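Local coordinates for carbohydrate kinase (Agrobacterium tumefaciens, PDB 2NWH), which probably phosphorylates a sugar or related small substrate at the expense of ATP, as a member of the pfkB family of carbohydrate kinases, at residues 235-247 against 302-314. Sequence-based numbering, arbitrary orientation.
Sequences EKAILHPPLIREV and EAMLGLVPQAEML
Ile-238 and Glu-312 form the hydrogen-bonded pair at the middle of a short antiparallel pairing between strands 236-239 and 311-313: Glu-312 N reaches Ile-238 O at 2.8 Å, and Ile-238 N returns a bond to Glu-312 O. Lys-236 O accepts Leu-314 N at one end, while His-240 N meets Gln-310 O almost straight on (171° at the hydrogen) at the other. That same Gln-310 O stands 3.4 Å from His-240 CG, over one face of the imidazole and offset toward its rim. With CG beside its own backbone N (chi1 -63°), the ring extends along the partner chain until NE2 is 3.2 Å from Glu-312 CB, a packing contact in which ring and carboxylate planes are nearly perpendicular. On the sheet face that carries Ile-238 and Glu-312, Ile-238 CG2 also touches Leu-314 CD1 at 3.8 Å.

Beyond the strands, Pro-309 CB packs on His-240 O, and Val-247 N donates to Leu-307 O at 3.0 Å. Arg-245, bent at chi3 (-55°), brings NH1 to Gly-306 O at 3.0 Å, with the acceptor in the guanidinium plane. Glu-246 lays its carboxylate beside Pro-309, OE1 lying 3.5 Å from Pro-309 CA, and the same OE1 accepts Leu-243 N across the turn that carries Arg-245, met from above the carboxylate plane. Outside the pair, Arg-276 of helix 271-286 binds the carbonyls of Val-308 and Pro-309, while strand 227-231 flanks the other edge of 236-239. The C-terminal strand thus completes the sheet's antiparallel edge; five of six hydrogen bonds between the segments join main-chain atoms, so the polar pairing depends little on side-chain identity.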
ATOM      1  N   GLU A 235     -21.327   6.132  -6.956  1.00 39.89           N
ATOM      2  CA  GLU A 235     -20.720   7.438  -7.181  1.00 39.22           C
ATOM      3  C   GLU A 235     -19.324   7.348  -7.786  1.00 38.77           C
ATOM      4  O   GLU A 235     -18.619   6.360  -7.604  1.00 38.48           O
ATOM      5  CB  GLU A 235     -20.622   8.195  -5.856  1.00 39.74           C
ATOM      6  CG  GLU A 235     -21.951   8.500  -5.183  1.00 42.01           C
ATOM      7  CD  GLU A 235     -21.784   9.141  -3.804  1.00 42.97           C
ATOM      8  OE1 GLU A 235     -21.134   8.525  -2.921  1.00 41.67           O
ATOM      9  OE2 GLU A 235     -22.324  10.258  -3.612  1.00 43.53           O
ATOM     10  N   LYS A 236     -18.914   8.405  -8.475  1.00 37.67           N
ATOM     11  CA  LYS A 236     -17.520   8.559  -8.867  1.00 37.03           C
ATOM     12  C   LYS A 236     -17.110  10.034  -8.758  1.00 36.86           C
ATOM     13  O   LYS A 236     -17.950  10.943  -8.818  1.00 36.12           O
ATOM     14  CB  LYS A 236     -17.260   7.986 -10.263  1.00 37.15           C
ATOM     15  CG  LYS A 236     -18.098   8.645 -11.374  1.00 38.68           C
ATOM     16  CD  LYS A 236     -17.938   7.922 -12.699  1.00 41.20           C
ATOM     17  CE  LYS A 236     -18.720   8.618 -13.814  1.00 41.15           C
ATOM     18  NZ  LYS A 236     -18.380   8.049 -15.146  1.00 42.13           N
ATOM     19  N   ALA A 237     -15.818  10.258  -8.553  1.00 35.89           N
ATOM     20  CA  ALA A 237     -15.273  11.594  -8.498  1.00 35.47           C
ATOM     21  C   ALA A 237     -13.917  11.618  -9.172  1.00 35.28           C
ATOM     22  O   ALA A 237     -13.291  10.579  -9.385  1.00 35.17           O
ATOM     23  CB  ALA A 237     -15.195  12.099  -7.057  1.00 35.80           C
ATOM     24  N   ILE A 238     -13.467  12.815  -9.512  1.00 34.85           N
ATOM     25  CA  ILE A 238     -12.234  12.993 -10.262  1.00 34.66           C
ATOM     26  C   ILE A 238     -11.513  14.249  -9.781  1.00 34.42           C
ATOM     27  O   ILE A 238     -12.156  15.195  -9.327  1.00 33.32           O
ATOM     28  CB  ILE A 238     -12.524  13.036 -11.786  1.00 35.17           C
ATOM     29  CG1 ILE A 238     -11.287  12.694 -12.600  1.00 35.34           C
ATOM     30  CG2 ILE A 238     -13.181  14.365 -12.232  1.00 33.28           C
ATOM     31  CD1 ILE A 238     -11.602  11.705 -13.668  1.00 33.02           C
ATOM     32  N   LEU A 239     -10.189  14.257  -9.891  1.00 34.18           N
ATOM     33  CA  LEU A 239      -9.406  15.438  -9.541  1.00 35.49           C
ATOM     34  C   LEU A 239      -9.176  16.420 -10.722  1.00 35.99           C
ATOM     35  O   LEU A 239      -8.846  16.016 -11.838  1.00 35.81           O
ATOM     36  CB  LEU A 239      -8.080  14.978  -8.943  1.00 35.73           C
ATOM     37  CG  LEU A 239      -7.488  15.594  -7.669  1.00 36.13           C
ATOM     38  CD1 LEU A 239      -8.403  15.460  -6.454  1.00 34.25           C
ATOM     39  CD2 LEU A 239      -6.168  14.859  -7.401  1.00 35.17           C
ATOM     40  N   HIS A 240      -9.360  17.712 -10.467  1.00 37.14           N
ATOM     41  CA  HIS A 240      -9.056  18.745 -11.461  1.00 38.23           C
ATOM     42  C   HIS A 240      -7.542  18.900 -11.700  1.00 38.15           C
ATOM     43  O   HIS A 240      -6.737  18.542 -10.824  1.00 38.24           O
ATOM     44  CB  HIS A 240      -9.676  20.101 -11.060  1.00 38.59           C
ATOM     45  CG  HIS A 240     -11.174  20.093 -10.997  1.00 40.88           C
ATOM     46  ND1 HIS A 240     -11.901  21.133 -10.456  1.00 44.10           N
ATOM     47  CD2 HIS A 240     -12.082  19.166 -11.395  1.00 42.28           C
ATOM     48  CE1 HIS A 240     -13.191  20.854 -10.532  1.00 43.93           C
ATOM     49  NE2 HIS A 240     -13.327  19.663 -11.093  1.00 44.15           N
ATOM     50  N   PRO A 241      -7.148  19.403 -12.897  1.00 37.92           N
ATOM     51  CA  PRO A 241      -5.746  19.795 -13.083  1.00 37.66           C
ATOM     52  C   PRO A 241      -5.412  20.940 -12.111  1.00 37.61           C
ATOM     53  O   PRO A 241      -6.291  21.780 -11.847  1.00 37.50           O
ATOM     54  CB  PRO A 241      -5.694  20.288 -14.540  1.00 37.99           C
ATOM     55  CG  PRO A 241      -6.940  19.773 -15.203  1.00 37.97           C
ATOM     56  CD  PRO A 241      -7.960  19.609 -14.117  1.00 37.69           C
ATOM     57  N   PRO A 242      -4.171  20.970 -11.569  1.00 37.11           N
ATOM     58  CA  PRO A 242      -3.772  22.039 -10.638  1.00 36.36           C
ATOM     59  C   PRO A 242      -3.829  23.426 -11.275  1.00 36.02           C
ATOM     60  O   PRO A 242      -3.439  23.578 -12.430  1.00 35.60           O
ATOM     61  CB  PRO A 242      -2.310  21.707 -10.304  1.00 36.01           C
ATOM     62  CG  PRO A 242      -1.852  20.791 -11.393  1.00 36.87           C
ATOM     63  CD  PRO A 242      -3.076  20.001 -11.783  1.00 37.28           C
ATOM     64  N   LEU A 243      -4.301  24.411 -10.514  1.00 35.37           N
ATOM     65  CA  LEU A 243      -4.133  25.828 -10.862  1.00 35.23           C
ATOM     66  C   LEU A 243      -2.662  26.199 -10.629  1.00 34.51           C
ATOM     67  O   LEU A 243      -1.857  25.334 -10.266  1.00 34.15           O
ATOM     68  CB  LEU A 243      -5.082  26.712 -10.035  1.00 35.57           C
ATOM     69  CG  LEU A 243      -6.603  26.435 -10.049  1.00 36.59           C
ATOM     70  CD1 LEU A 243      -7.354  27.458  -9.188  1.00 37.53           C
ATOM     71  CD2 LEU A 243      -7.206  26.397 -11.471  1.00 37.53           C
ATOM     72  N   ILE A 244      -2.305  27.464 -10.846  1.00 33.67           N
ATOM     73  CA  ILE A 244      -0.911  27.906 -10.701  1.00 33.46           C
ATOM     74  C   ILE A 244      -0.354  27.696  -9.282  1.00 32.95           C
ATOM     75  O   ILE A 244       0.779  27.235  -9.110  1.00 32.69           O
ATOM     76  CB  ILE A 244      -0.722  29.382 -11.162  1.00 33.41           C
ATOM     77  CG1 ILE A 244      -0.775  29.455 -12.696  1.00 34.08           C
ATOM     78  CG2 ILE A 244       0.583  29.969 -10.599  1.00 33.66           C
ATOM     79  CD1 ILE A 244      -0.962  30.863 -13.281  1.00 34.35           C
ATOM     80  N   ARG A 245      -1.175  28.019  -8.285  1.00 32.58           N
ATOM     81  CA  ARG A 245      -0.781  27.987  -6.879  1.00 32.29           C
ATOM     82  C   ARG A 245      -0.786  26.568  -6.302  1.00 31.60           C
ATOM     83  O   ARG A 245      -0.209  26.325  -5.237  1.00 31.31           O
ATOM     84  CB  ARG A 245      -1.718  28.880  -6.052  1.00 33.13           C
ATOM     85  CG  ARG A 245      -3.214  28.456  -6.088  1.00 34.64           C
ATOM     86  CD  ARG A 245      -4.057  29.143  -5.000  1.00 38.69           C
ATOM     87  NE  ARG A 245      -3.516  28.949  -3.652  1.00 40.27           N
ATOM     88  CZ  ARG A 245      -3.837  27.936  -2.842  1.00 43.33           C
ATOM     89  NH1 ARG A 245      -4.708  26.997  -3.222  1.00 41.35           N
ATOM     90  NH2 ARG A 245      -3.275  27.862  -1.638  1.00 44.64           N
ATOM     91  N   GLU A 246      -1.426  25.647  -7.014  1.00 30.73           N
ATOM     92  CA  GLU A 246      -1.690  24.300  -6.500  1.00 30.15           C
ATOM     93  C   GLU A 246      -0.590  23.262  -6.714  1.00 29.79           C
ATOM     94  O   GLU A 246       0.270  23.410  -7.588  1.00 29.45           O
ATOM     95  CB  GLU A 246      -3.005  23.783  -7.054  1.00 30.29           C
ATOM     96  CG  GLU A 246      -4.167  24.561  -6.512  1.00 31.41           C
ATOM     97  CD  GLU A 246      -5.476  24.127  -7.084  1.00 34.00           C
ATOM     98  OE1 GLU A 246      -5.488  23.505  -8.172  1.00 34.95           O
ATOM     99  OE2 GLU A 246      -6.504  24.412  -6.437  1.00 37.33           O
ATOM    100  N   VAL A 247      -0.640  22.205  -5.901  1.00 29.57           N
ATOM    101  CA  VAL A 247       0.384  21.164  -5.932  1.00 29.29           C
ATOM    102  C   VAL A 247       0.294  20.367  -7.251  1.00 29.89           C
ATOM    103  O   VAL A 247      -0.805  19.918  -7.657  1.00 29.15           O
ATOM    104  CB  VAL A 247       0.382  20.283  -4.629  1.00 30.11           C
ATOM    105  CG1 VAL A 247      -0.959  19.548  -4.433  1.00 27.48           C
ATOM    106  CG2 VAL A 247       1.574  19.308  -4.610  1.00 29.04           C
ATOM    107  N   GLU A 302      -3.790  18.039   6.863  1.00 22.09           N
ATOM    108  CA  GLU A 302      -4.533  19.280   7.079  1.00 22.30           C
ATOM    109  C   GLU A 302      -3.830  20.482   6.430  1.00 22.20           C
ATOM    110  O   GLU A 302      -4.480  21.293   5.768  1.00 20.78           O
ATOM    111  CB  GLU A 302      -4.699  19.480   8.595  1.00 23.50           C
ATOM    112  CG  GLU A 302      -5.591  20.622   9.070  1.00 28.33           C
ATOM    113  CD  GLU A 302      -5.524  20.805  10.628  1.00 30.83           C
ATOM    114  OE1 GLU A 302      -4.391  20.807  11.201  1.00 32.42           O
ATOM    115  OE2 GLU A 302      -6.588  20.947  11.261  1.00 33.21           O
ATOM    116  N   ALA A 303      -2.498  20.579   6.581  1.00 21.64           N
ATOM    117  CA  ALA A 303      -1.750  21.704   6.033  1.00 21.86           C
ATOM    118  C   ALA A 303      -1.627  21.678   4.487  1.00 22.23           C
ATOM    119  O   ALA A 303      -1.535  22.748   3.852  1.00 22.47           O
ATOM    120  CB  ALA A 303      -0.357  21.808   6.689  1.00 22.12           C
ATOM    121  N   MET A 304      -1.598  20.482   3.899  1.00 21.43           N
ATOM    122  CA  MET A 304      -1.404  20.361   2.451  0.50 21.37           C
ATOM    123  C   MET A 304      -2.737  20.454   1.704  1.00 21.62           C
ATOM    124  O   MET A 304      -2.768  20.863   0.545  1.00 21.01           O
ATOM    125  CB  MET A 304      -0.662  19.057   2.090  0.50 21.29           C
ATOM    126  CG  MET A 304      -0.385  18.866   0.573  0.50 18.73           C
ATOM    127  SD  MET A 304       0.815  20.019  -0.146  0.50 10.93           S
ATOM    128  CE  MET A 304       2.320  19.023   0.098  0.50 14.06           C
ATOM    129  N   LEU A 305      -3.822  20.111   2.388  1.00 21.41           N
ATOM    130  CA  LEU A 305      -5.124  20.061   1.743  1.00 21.89           C
ATOM    131  C   LEU A 305      -5.550  21.325   0.963  1.00 21.62           C
ATOM    132  O   LEU A 305      -6.134  21.214  -0.107  1.00 21.57           O
ATOM    133  CB  LEU A 305      -6.197  19.637   2.747  1.00 21.51           C
ATOM    134  CG  LEU A 305      -7.516  19.250   2.092  1.00 22.52           C
ATOM    135  CD1 LEU A 305      -7.287  17.930   1.272  1.00 22.11           C
ATOM    136  CD2 LEU A 305      -8.622  19.074   3.179  1.00 22.62           C
ATOM    137  N   GLY A 306      -5.258  22.508   1.492  1.00 22.63           N
ATOM    138  CA  GLY A 306      -5.628  23.766   0.814  1.00 23.69           C
ATOM    139  C   GLY A 306      -4.932  23.945  -0.546  1.00 23.98           C
ATOM    140  O   GLY A 306      -5.342  24.755  -1.373  1.00 23.35           O
ATOM    141  N   LEU A 307      -3.876  23.173  -0.774  1.00 23.42           N
ATOM    142  CA  LEU A 307      -3.103  23.262  -2.015  0.60 23.46           C
ATOM    143  C   LEU A 307      -3.524  22.207  -3.030  1.00 24.34           C
ATOM    144  O   LEU A 307      -3.098  22.235  -4.204  1.00 24.36           O
ATOM    145  CB  LEU A 307      -1.613  23.134  -1.701  0.60 22.96           C
ATOM    146  CG  LEU A 307      -0.960  24.173  -0.784  0.60 24.00           C
ATOM    147  CD1 LEU A 307      -1.087  25.566  -1.348  0.60 21.69           C
ATOM    148  CD2 LEU A 307      -1.501  24.117   0.650  0.60 27.20           C
ATOM    149  N   VAL A 308      -4.363  21.278  -2.574  1.00 24.54           N
ATOM    150  CA  VAL A 308      -4.870  20.194  -3.413  1.00 26.72           C
ATOM    151  C   VAL A 308      -5.978  20.698  -4.327  1.00 27.06           C
ATOM    152  O   VAL A 308      -6.902  21.363  -3.871  1.00 26.17           O
ATOM    153  CB  VAL A 308      -5.347  18.971  -2.561  1.00 25.82           C
ATOM    154  CG1 VAL A 308      -5.988  17.892  -3.429  1.00 27.34           C
ATOM    155  CG2 VAL A 308      -4.168  18.391  -1.836  1.00 26.78           C
ATOM    156  N   PRO A 309      -5.878  20.383  -5.625  1.00 28.28           N
ATOM    157  CA  PRO A 309      -6.965  20.780  -6.524  1.00 30.33           C
ATOM    158  C   PRO A 309      -8.337  20.318  -6.038  1.00 31.49           C
ATOM    159  O   PRO A 309      -8.444  19.328  -5.313  1.00 30.83           O
ATOM    160  CB  PRO A 309      -6.603  20.083  -7.843  1.00 30.97           C
ATOM    161  CG  PRO A 309      -5.099  19.903  -7.779  1.00 30.34           C
ATOM    162  CD  PRO A 309      -4.770  19.699  -6.325  1.00 28.12           C
ATOM    163  N   GLN A 310      -9.385  21.025  -6.446  1.00 33.52           N
ATOM    164  CA  GLN A 310     -10.759  20.557  -6.176  1.00 35.16           C
ATOM    165  C   GLN A 310     -11.117  19.218  -6.847  1.00 35.41           C
ATOM    166  O   GLN A 310     -10.520  18.849  -7.871  1.00 35.86           O
ATOM    167  CB  GLN A 310     -11.780  21.632  -6.527  1.00 36.09           C
ATOM    168  CG  GLN A 310     -12.052  22.588  -5.371  1.00 39.33           C
ATOM    169  CD  GLN A 310     -12.321  21.853  -4.051  1.00 42.49           C
ATOM    170  OE1 GLN A 310     -12.942  20.774  -4.025  1.00 44.80           O
ATOM    171  NE2 GLN A 310     -11.844  22.437  -2.948  1.00 42.63           N
ATOM    172  N   ALA A 311     -12.064  18.490  -6.245  1.00 34.98           N
ATOM    173  CA  ALA A 311     -12.544  17.228  -6.790  1.00 35.03           C
ATOM    174  C   ALA A 311     -13.941  17.447  -7.346  1.00 35.45           C
ATOM    175  O   ALA A 311     -14.664  18.330  -6.877  1.00 35.73           O
ATOM    176  CB  ALA A 311     -12.549  16.107  -5.719  1.00 34.54           C
ATOM    177  N   GLU A 312     -14.292  16.670  -8.364  1.00 36.14           N
ATOM    178  CA  GLU A 312     -15.581  16.806  -9.042  1.00 37.81           C
ATOM    179  C   GLU A 312     -16.324  15.471  -9.026  1.00 38.25           C
ATOM    180  O   GLU A 312     -15.831  14.499  -9.591  1.00 38.04           O
ATOM    181  CB  GLU A 312     -15.356  17.277 -10.496  1.00 38.18           C
ATOM    182  CG  GLU A 312     -16.632  17.356 -11.369  1.00 41.74           C
ATOM    183  CD  GLU A 312     -16.428  18.077 -12.718  1.00 46.19           C
ATOM    184  OE1 GLU A 312     -15.519  17.707 -13.504  1.00 47.78           O
ATOM    185  OE2 GLU A 312     -17.215  19.005 -13.004  1.00 49.03           O
ATOM    186  N   MET A 313     -17.487  15.421  -8.367  1.00 39.25           N
ATOM    187  CA  MET A 313     -18.383  14.261  -8.478  1.00 39.99           C
ATOM    188  C   MET A 313     -18.880  14.175  -9.920  1.00 40.31           C
ATOM    189  O   MET A 313     -19.054  15.202 -10.587  1.00 40.31           O
ATOM    190  CB  MET A 313     -19.587  14.366  -7.526  1.00 40.11           C
ATOM    191  CG  MET A 313     -19.383  13.784  -6.114  1.00 40.24           C
ATOM    192  SD  MET A 313     -19.163  11.990  -5.952  1.00 41.51           S
ATOM    193  CE  MET A 313     -18.950  11.940  -4.171  1.00 37.83           C
ATOM    194  N   LEU A 314     -19.110  12.956 -10.395  1.00 40.92           N
ATOM    195  CA  LEU A 314     -19.558  12.716 -11.765  1.00 41.57           C
ATOM    196  C   LEU A 314     -20.743  11.746 -11.790  1.00 41.89           C
ATOM    197  O   LEU A 314     -21.773  12.002 -12.442  1.00 42.89           O
ATOM    198  CB  LEU A 314     -18.396  12.179 -12.614  1.00 41.61           C
ATOM    199  CG  LEU A 314     -17.164  13.068 -12.825  1.00 41.82           C
ATOM    200  CD1 LEU A 314     -16.085  12.309 -13.586  1.00 41.43           C
ATOM    201  CD2 LEU A 314     -17.506  14.408 -13.540  1.00 43.39           C
TER